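Local coordinates for protein alpha-1,2-mannosyltransferase (Ktr4), putative (Neosartorya fumigata, PDB 7BOP) that binds guanosine-5'-diphosphate and manganese and is a putative fungal mannosyltransferase of the GT-A clan, at residues Arg214-Gly219 and Ala330-Trp335; Asn253-Leu258 and Leu324-Asp329. All blocks are in the same frame, centred on the assembly; numbering follows the deposited sequence.

Interaction 1: Arg214-Gly219 and Ala330-Trp335; sequences RNLTYG and AAKVHW
Lys332 reaches Arg214 and Asn215 through its torsions: CG lies anti to the carbonyl carbon (chi1 -56°), chi2 of -53° bends the chain, and chi3 and chi4 are extended. The methylenes then run past Asn215 O, which sits 3.3 Å from Lys332 CD. At the tip, Lys332 NZ donates a hydrogen bond of 3.1 Å to Arg214 O, tilted out of the carbonyl plane. Asn215 has positive phi and is the C-prime residue of a Schellman motif. The lysine thus meets the chain just past the end of helix 207-213.

Lys332 O receives the next two backbone N-H groups. Thr217 N donates to Lys332 O at 2.7 Å, in the carbonyl plane. Tyr218 N adds a weak bond to the same oxygen. The side chains of Thr217 and Lys332 cross at about a right angle, with Thr217 OG1 3.5 Å from Lys332 CB.

Two parallel bridges follow, Tyr218 with Val333 and Gly219 with His334. His334 N donates to Tyr218 O at 2.8 Å. On one face of the sheet Val333 CG1 meets the edge of the Tyr218 ring, 4.2 Å from Tyr218 CD2. The phenol OH is hydrogen-bonded to Glu284 OE1 on strand 284-287. On the other face Leu216 CD1 packs on His334 CB at 4.0 Å, while His334 ND1 is hydrogen-bonded to His386 O.

Helix 207-213 thus passes through a Schellman turn into strand 218-224, which pairs in parallel with strand 333-335 in the mixed sheet of this GT-A clan protein.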
ATOM      1  N   ARG A 214      19.511  -0.283   3.137  1.00 35.08           N
ATOM      2  CA  ARG A 214      19.166   0.390   4.400  1.00 34.89           C
ATOM      3  C   ARG A 214      18.296  -0.456   5.346  1.00 34.33           C
ATOM      4  O   ARG A 214      17.813   0.049   6.363  1.00 34.25           O
ATOM      5  CB  ARG A 214      18.484   1.718   4.067  1.00 34.82           C
ATOM      6  CG  ARG A 214      19.430   2.723   3.456  1.00 35.09           C
ATOM      7  CD  ARG A 214      18.703   3.777   2.638  1.00 35.67           C
ATOM      8  NE  ARG A 214      19.653   4.599   1.900  1.00 37.11           N
ATOM      9  CZ  ARG A 214      20.302   4.215   0.798  1.00 36.89           C
ATOM     10  NH1 ARG A 214      20.101   3.010   0.263  1.00 36.73           N
ATOM     11  NH2 ARG A 214      21.146   5.060   0.210  1.00 36.69           N
ATOM     12  N   ASN A 215      18.112  -1.733   5.017  1.00 33.84           N
ATOM     13  CA  ASN A 215      17.252  -2.661   5.761  1.00 36.33           C
ATOM     14  C   ASN A 215      15.840  -2.107   6.003  1.00 35.67           C
ATOM     15  O   ASN A 215      15.263  -2.270   7.087  1.00 35.94           O
ATOM     16  CB  ASN A 215      17.935  -3.072   7.069  1.00 37.92           C
ATOM     17  CG  ASN A 215      19.238  -3.806   6.819  1.00 40.49           C
ATOM     18  OD1 ASN A 215      19.247  -4.842   6.163  1.00 44.82           O
ATOM     19  ND2 ASN A 215      20.329  -3.277   7.319  1.00 43.32           N
ATOM     20  N   LEU A 216      15.289  -1.458   4.981  1.00 32.98           N
ATOM     21  CA  LEU A 216      13.966  -0.870   5.099  1.00 32.24           C
ATOM     22  C   LEU A 216      12.885  -1.925   4.951  1.00 31.73           C
ATOM     23  O   LEU A 216      13.037  -2.925   4.235  1.00 29.32           O
ATOM     24  CB  LEU A 216      13.773   0.271   4.098  1.00 32.53           C
ATOM     25  CG  LEU A 216      14.782   1.418   4.212  1.00 32.77           C
ATOM     26  CD1 LEU A 216      14.436   2.522   3.227  1.00 33.45           C
ATOM     27  CD2 LEU A 216      14.906   1.992   5.618  1.00 33.51           C
ATOM     28  N   THR A 217      11.783  -1.684   5.657  1.00 29.20           N
ATOM     29  CA  THR A 217      10.675  -2.602   5.740  1.00 28.14           C
ATOM     30  C   THR A 217       9.569  -2.229   4.761  1.00 28.03           C
ATOM     31  O   THR A 217       8.937  -3.106   4.193  1.00 29.02           O
ATOM     32  CB  THR A 217      10.129  -2.624   7.185  1.00 28.72           C
ATOM     33  OG1 THR A 217      11.178  -3.036   8.059  1.00 29.06           O
ATOM     34  CG2 THR A 217       8.944  -3.543   7.339  1.00 27.63           C
ATOM     35  N   TYR A 218       9.323  -0.936   4.572  1.00 28.49           N
ATOM     36  CA  TYR A 218       8.128  -0.506   3.852  1.00 28.91           C
ATOM     37  C   TYR A 218       8.264   0.905   3.361  1.00 27.65           C
ATOM     38  O   TYR A 218       8.862   1.745   4.034  1.00 28.06           O
ATOM     39  CB  TYR A 218       6.938  -0.599   4.799  1.00 28.59           C
ATOM     40  CG  TYR A 218       5.567  -0.397   4.220  1.00 29.26           C
ATOM     41  CD1 TYR A 218       4.852  -1.463   3.686  1.00 29.00           C
ATOM     42  CD2 TYR A 218       4.941   0.850   4.287  1.00 30.06           C
ATOM     43  CE1 TYR A 218       3.562  -1.295   3.220  1.00 29.67           C
ATOM     44  CE2 TYR A 218       3.647   1.032   3.822  1.00 29.25           C
ATOM     45  CZ  TYR A 218       2.959  -0.034   3.287  1.00 30.80           C
ATOM     46  OH  TYR A 218       1.669   0.164   2.836  1.00 30.05           O
ATOM     47  N   GLY A 219       7.706   1.155   2.185  1.00 27.51           N
ATOM     48  CA  GLY A 219       7.671   2.472   1.598  1.00 28.40           C
ATOM     49  C   GLY A 219       6.279   2.832   1.119  1.00 28.02           C
ATOM     50  O   GLY A 219       5.574   1.988   0.555  1.00 29.54           O
ATOM     51  N   ALA A 330       9.871   1.839  13.168  1.00 29.35           N
ATOM     52  CA  ALA A 330       9.393   3.014  12.423  1.00 29.23           C
ATOM     53  C   ALA A 330      10.489   3.709  11.614  1.00 30.46           C
ATOM     54  O   ALA A 330      10.203   4.319  10.586  1.00 29.82           O
ATOM     55  CB  ALA A 330       8.718   4.009  13.360  1.00 28.62           C
ATOM     56  N   ALA A 331      11.745   3.587  12.062  1.00 30.67           N
ATOM     57  CA  ALA A 331      12.890   4.112  11.315  1.00 31.90           C
ATOM     58  C   ALA A 331      13.085   3.396   9.990  1.00 30.73           C
ATOM     59  O   ALA A 331      13.714   3.947   9.109  1.00 31.47           O
ATOM     60  CB  ALA A 331      14.172   4.019  12.134  1.00 33.09           C
ATOM     61  N   LYS A 332      12.550   2.183   9.858  1.00 31.39           N
ATOM     62  CA  LYS A 332      12.640   1.398   8.619  1.00 31.65           C
ATOM     63  C   LYS A 332      11.423   1.542   7.703  1.00 29.83           C
ATOM     64  O   LYS A 332      11.284   0.780   6.741  1.00 28.54           O
ATOM     65  CB  LYS A 332      12.858  -0.081   8.950  1.00 33.26           C
ATOM     66  CG  LYS A 332      14.066  -0.375   9.825  1.00 36.36           C
ATOM     67  CD  LYS A 332      15.329   0.225   9.250  1.00 42.59           C
ATOM     68  CE  LYS A 332      16.585  -0.443   9.796  1.00 48.00           C
ATOM     69  NZ  LYS A 332      17.774   0.373   9.418  1.00 51.06           N
ATOM     70  N   VAL A 333      10.548   2.506   7.999  1.00 29.11           N
ATOM     71  CA  VAL A 333       9.421   2.851   7.131  1.00 29.44           C
ATOM     72  C   VAL A 333       9.769   4.176   6.473  1.00 28.78           C
ATOM     73  O   VAL A 333      10.227   5.104   7.149  1.00 29.18           O
ATOM     74  CB  VAL A 333       8.097   2.941   7.924  1.00 28.76           C
ATOM     75  CG1 VAL A 333       6.944   3.399   7.023  1.00 28.92           C
ATOM     76  CG2 VAL A 333       7.778   1.595   8.554  1.00 28.65           C
ATOM     77  N   HIS A 334       9.571   4.264   5.160  1.00 27.39           N
ATOM     78  CA  HIS A 334      10.077   5.386   4.376  1.00 28.36           C
ATOM     79  C   HIS A 334       8.980   6.028   3.528  1.00 26.66           C
ATOM     80  O   HIS A 334       8.197   5.335   2.879  1.00 25.62           O
ATOM     81  CB  HIS A 334      11.231   4.904   3.478  1.00 28.94           C
ATOM     82  CG  HIS A 334      11.728   5.934   2.509  1.00 28.96           C
ATOM     83  ND1 HIS A 334      12.361   7.091   2.904  1.00 30.31           N
ATOM     84  CD2 HIS A 334      11.713   5.961   1.154  1.00 29.29           C
ATOM     85  CE1 HIS A 334      12.703   7.793   1.840  1.00 29.93           C
ATOM     86  NE2 HIS A 334      12.317   7.129   0.766  1.00 30.43           N
ATOM     87  N   TRP A 335       8.914   7.352   3.568  1.00 26.84           N
ATOM     88  CA  TRP A 335       8.052   8.108   2.645  1.00 27.40           C
ATOM     89  C   TRP A 335       8.806   8.332   1.336  1.00 26.43           C
ATOM     90  O   TRP A 335       9.778   9.087   1.296  1.00 27.83           O
ATOM     91  CB  TRP A 335       7.675   9.452   3.255  1.00 27.16           C
ATOM     92  CG  TRP A 335       6.808  10.312   2.387  1.00 26.51           C
ATOM     93  CD1 TRP A 335       5.825   9.901   1.548  1.00 27.47           C
ATOM     94  CD2 TRP A 335       6.823  11.737   2.317  1.00 27.41           C
ATOM     95  NE1 TRP A 335       5.238  10.978   0.934  1.00 28.09           N
ATOM     96  CE2 TRP A 335       5.825  12.121   1.396  1.00 26.67           C
ATOM     97  CE3 TRP A 335       7.585  12.732   2.945  1.00 27.32           C
ATOM     98  CZ2 TRP A 335       5.579  13.452   1.074  1.00 27.47           C
ATOM     99  CZ3 TRP A 335       7.341  14.057   2.621  1.00 27.96           C
ATOM    100  CH2 TRP A 335       6.348  14.406   1.694  1.00 27.19           C
TER

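Interaction 2: Asn253-Leu258 and Leu324-Asp329; sequences NMMGWL and LGLFAD
Met254 packs its side chain on Gly325 CA. Its CG is anti to the carbonyl carbon (chi1 -56°) and the chain is extended beyond it. Three of its atoms meet the bare glycine carbon: CB and SD each come to 3.7 Å from Gly325 CA, and CG is nearly as close. The CA atoms of Met254 and Gly325 are 4.5 Å apart.

Met255 and Leu258 meet Leu326 from the first turn of helix 255-258. Met255 is bent at chi2 and chi3, and its CE touches Leu326 CD2 at 3.6 Å. Leu258 CD1 reaches the same methyl at 3.9 Å. Both side chains cross that of Leu326 at a slant. Leu326 CD2 therefore has a methyl from each of two residues against it. Leu326 also packs on helix 234-244, which extends this apolar patch.

The one hydrogen bond across the contact is between backbone atoms. Met254 N donates to Gly325 O at 2.8 Å, almost straight at 178° and on a lone pair. Asn253 CB lies 3.3 Å from the same oxygen. Asn253 OD1 accepts a hydrogen bond from Met255 N, two residues on, at 3.0 Å, forming an Asx turn, and Asn253 ND2 is hydrogen-bonded to Ser250 O.

Met254 is the N-cap residue, and Gly325 belongs to the last turn of helix 316-327. One straight backbone bond thus sets the position of the N-cap residue against Gly325 O, while the apolar side chains add packing that has no such directional demand.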
ATOM      1  N   ASN A 253       7.812   2.240  17.804  1.00 29.35           N
ATOM      2  CA  ASN A 253       6.466   1.978  17.324  1.00 29.38           C
ATOM      3  C   ASN A 253       5.740   3.278  16.992  1.00 28.52           C
ATOM      4  O   ASN A 253       6.189   4.363  17.359  1.00 29.49           O
ATOM      5  CB  ASN A 253       5.681   1.126  18.342  1.00 29.85           C
ATOM      6  CG  ASN A 253       5.359   1.868  19.638  1.00 30.44           C
ATOM      7  OD1 ASN A 253       4.682   2.898  19.637  1.00 30.29           O
ATOM      8  ND2 ASN A 253       5.824   1.327  20.751  1.00 29.65           N
ATOM      9  N   MET A 254       4.609   3.148  16.308  1.00 28.46           N
ATOM     10  CA  MET A 254       3.820   4.291  15.874  1.00 28.79           C
ATOM     11  C   MET A 254       2.523   4.439  16.681  1.00 29.97           C
ATOM     12  O   MET A 254       1.507   4.896  16.146  1.00 29.20           O
ATOM     13  CB  MET A 254       3.482   4.142  14.384  1.00 28.84           C
ATOM     14  CG  MET A 254       4.687   3.968  13.471  1.00 29.42           C
ATOM     15  SD  MET A 254       4.147   3.702  11.767  1.00 30.66           S
ATOM     16  CE  MET A 254       5.698   3.231  11.000  1.00 30.11           C
ATOM     17  N   MET A 255       2.554   4.106  17.971  1.00 30.18           N
ATOM     18  CA  MET A 255       1.338   4.172  18.801  1.00 31.73           C
ATOM     19  C   MET A 255       0.685   5.557  18.776  1.00 31.27           C
ATOM     20  O   MET A 255      -0.526   5.651  18.691  1.00 30.91           O
ATOM     21  CB  MET A 255       1.642   3.761  20.254  1.00 33.98           C
ATOM     22  CG  MET A 255       0.410   3.466  21.109  1.00 34.94           C
ATOM     23  SD  MET A 255      -0.539   2.037  20.542  1.00 36.26           S
ATOM     24  CE  MET A 255       0.612   0.703  20.905  1.00 37.57           C
ATOM     25  N   GLY A 256       1.496   6.616  18.827  1.00 31.42           N
ATOM     26  CA  GLY A 256       1.006   7.998  18.773  1.00 30.87           C
ATOM     27  C   GLY A 256       0.209   8.304  17.520  1.00 30.49           C
ATOM     28  O   GLY A 256      -0.825   8.945  17.581  1.00 30.43           O
ATOM     29  N   TRP A 257       0.698   7.848  16.375  1.00 30.08           N
ATOM     30  CA  TRP A 257      -0.026   8.009  15.114  1.00 28.83           C
ATOM     31  C   TRP A 257      -1.271   7.137  15.059  1.00 28.36           C
ATOM     32  O   TRP A 257      -2.348   7.607  14.657  1.00 28.15           O
ATOM     33  CB  TRP A 257       0.900   7.684  13.938  1.00 28.93           C
ATOM     34  CG  TRP A 257       0.255   7.703  12.592  1.00 28.71           C
ATOM     35  CD1 TRP A 257      -0.383   8.756  11.989  1.00 28.44           C
ATOM     36  CD2 TRP A 257       0.242   6.631  11.654  1.00 29.06           C
ATOM     37  NE1 TRP A 257      -0.815   8.393  10.729  1.00 28.52           N
ATOM     38  CE2 TRP A 257      -0.450   7.088  10.504  1.00 28.92           C
ATOM     39  CE3 TRP A 257       0.747   5.322  11.668  1.00 29.00           C
ATOM     40  CZ2 TRP A 257      -0.649   6.280   9.390  1.00 28.89           C
ATOM     41  CZ3 TRP A 257       0.544   4.519  10.552  1.00 28.69           C
ATOM     42  CH2 TRP A 257      -0.147   5.001   9.432  1.00 28.50           C
ATOM     43  N   LEU A 258      -1.124   5.869  15.441  1.00 28.63           N
ATOM     44  CA  LEU A 258      -2.244   4.918  15.413  1.00 28.95           C
ATOM     45  C   LEU A 258      -3.422   5.350  16.310  1.00 28.93           C
ATOM     46  O   LEU A 258      -4.565   5.083  15.988  1.00 29.38           O
ATOM     47  CB  LEU A 258      -1.779   3.518  15.819  1.00 29.28           C
ATOM     48  CG  LEU A 258      -0.766   2.833  14.886  1.00 29.33           C
ATOM     49  CD1 LEU A 258      -0.335   1.510  15.487  1.00 31.53           C
ATOM     50  CD2 LEU A 258      -1.341   2.642  13.497  1.00 29.34           C
ATOM     51  N   LEU A 324       2.583  -2.669  10.768  1.00 29.20           N
ATOM     52  CA  LEU A 324       3.838  -1.911  10.711  1.00 28.48           C
ATOM     53  C   LEU A 324       4.027  -1.055  11.952  1.00 28.74           C
ATOM     54  O   LEU A 324       5.112  -1.044  12.549  1.00 28.63           O
ATOM     55  CB  LEU A 324       3.893  -1.011   9.466  1.00 29.16           C
ATOM     56  CG  LEU A 324       3.999  -1.751   8.121  1.00 28.78           C
ATOM     57  CD1 LEU A 324       3.551  -0.857   6.973  1.00 29.27           C
ATOM     58  CD2 LEU A 324       5.425  -2.248   7.899  1.00 29.92           C
ATOM     59  N   GLY A 325       2.972  -0.337  12.331  1.00 28.71           N
ATOM     60  CA  GLY A 325       3.025   0.570  13.470  1.00 28.37           C
ATOM     61  C   GLY A 325       3.232  -0.086  14.820  1.00 28.62           C
ATOM     62  O   GLY A 325       3.693   0.570  15.742  1.00 30.72           O
ATOM     63  N   LEU A 326       2.875  -1.361  14.949  1.00 29.89           N
ATOM     64  CA  LEU A 326       3.067  -2.109  16.200  1.00 31.50           C
ATOM     65  C   LEU A 326       4.296  -3.020  16.207  1.00 31.96           C
ATOM     66  O   LEU A 326       4.909  -3.201  17.257  1.00 31.57           O
ATOM     67  CB  LEU A 326       1.831  -2.956  16.496  1.00 32.03           C
ATOM     68  CG  LEU A 326       0.536  -2.176  16.709  1.00 32.76           C
ATOM     69  CD1 LEU A 326      -0.612  -3.153  16.807  1.00 33.34           C
ATOM     70  CD2 LEU A 326       0.631  -1.302  17.944  1.00 32.57           C
ATOM     71  N   PHE A 327       4.643  -3.588  15.051  1.00 31.34           N
ATOM     72  CA  PHE A 327       5.643  -4.662  14.971  1.00 32.16           C
ATOM     73  C   PHE A 327       6.917  -4.321  14.190  1.00 33.55           C
ATOM     74  O   PHE A 327       7.922  -5.010  14.355  1.00 33.72           O
ATOM     75  CB  PHE A 327       4.982  -5.934  14.416  1.00 32.80           C
ATOM     76  CG  PHE A 327       3.661  -6.256  15.075  1.00 32.49           C
ATOM     77  CD1 PHE A 327       3.565  -6.332  16.469  1.00 33.54           C
ATOM     78  CD2 PHE A 327       2.505  -6.445  14.315  1.00 32.56           C
ATOM     79  CE1 PHE A 327       2.350  -6.594  17.082  1.00 33.18           C
ATOM     80  CE2 PHE A 327       1.287  -6.710  14.928  1.00 32.66           C
ATOM     81  CZ  PHE A 327       1.211  -6.791  16.309  1.00 33.64           C
ATOM     82  N   ALA A 328       6.897  -3.265  13.373  1.00 30.86           N
ATOM     83  CA  ALA A 328       8.090  -2.834  12.662  1.00 32.25           C
ATOM     84  C   ALA A 328       8.842  -1.769  13.445  1.00 32.22           C
ATOM     85  O   ALA A 328       8.342  -1.223  14.431  1.00 31.17           O
ATOM     86  CB  ALA A 328       7.728  -2.321  11.272  1.00 32.90           C
ATOM     87  N   ASP A 329      10.063  -1.509  12.996  1.00 30.80           N
ATOM     88  CA  ASP A 329      10.861  -0.379  13.429  1.00 31.22           C
ATOM     89  C   ASP A 329      10.450   0.805  12.559  1.00 30.76           C
ATOM     90  O   ASP A 329      10.681   0.792  11.348  1.00 30.37           O
ATOM     91  CB  ASP A 329      12.339  -0.749  13.227  1.00 33.18           C
ATOM     92  CG  ASP A 329      13.307   0.330  13.648  1.00 36.02           C
ATOM     93  OD1 ASP A 329      12.927   1.476  13.986  1.00 33.89           O
ATOM     94  OD2 ASP A 329      14.516   0.010  13.615  1.00 38.44           O
TER

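From the N terminus, the chain first passes 214-219, then 253-258. It returns through 324-329 and runs straight on into 330-335. Interaction 2 closes a loop of 65 intervening residues. That loop is nested inside the 110-residue loop closed by interaction 1. Helix 316-327 is followed, after a short connection, by strand 333-335, so the two contacts share one continuous run of chain. They also touch: Tyr218 CG packs on Leu324 CD1 at 3.4 Å, and Val333 CG2 on Met254 CE at 3.6 Å. Interaction 1 joins two strands of the mixed sheet, and interaction 2 ties two helices together beside it.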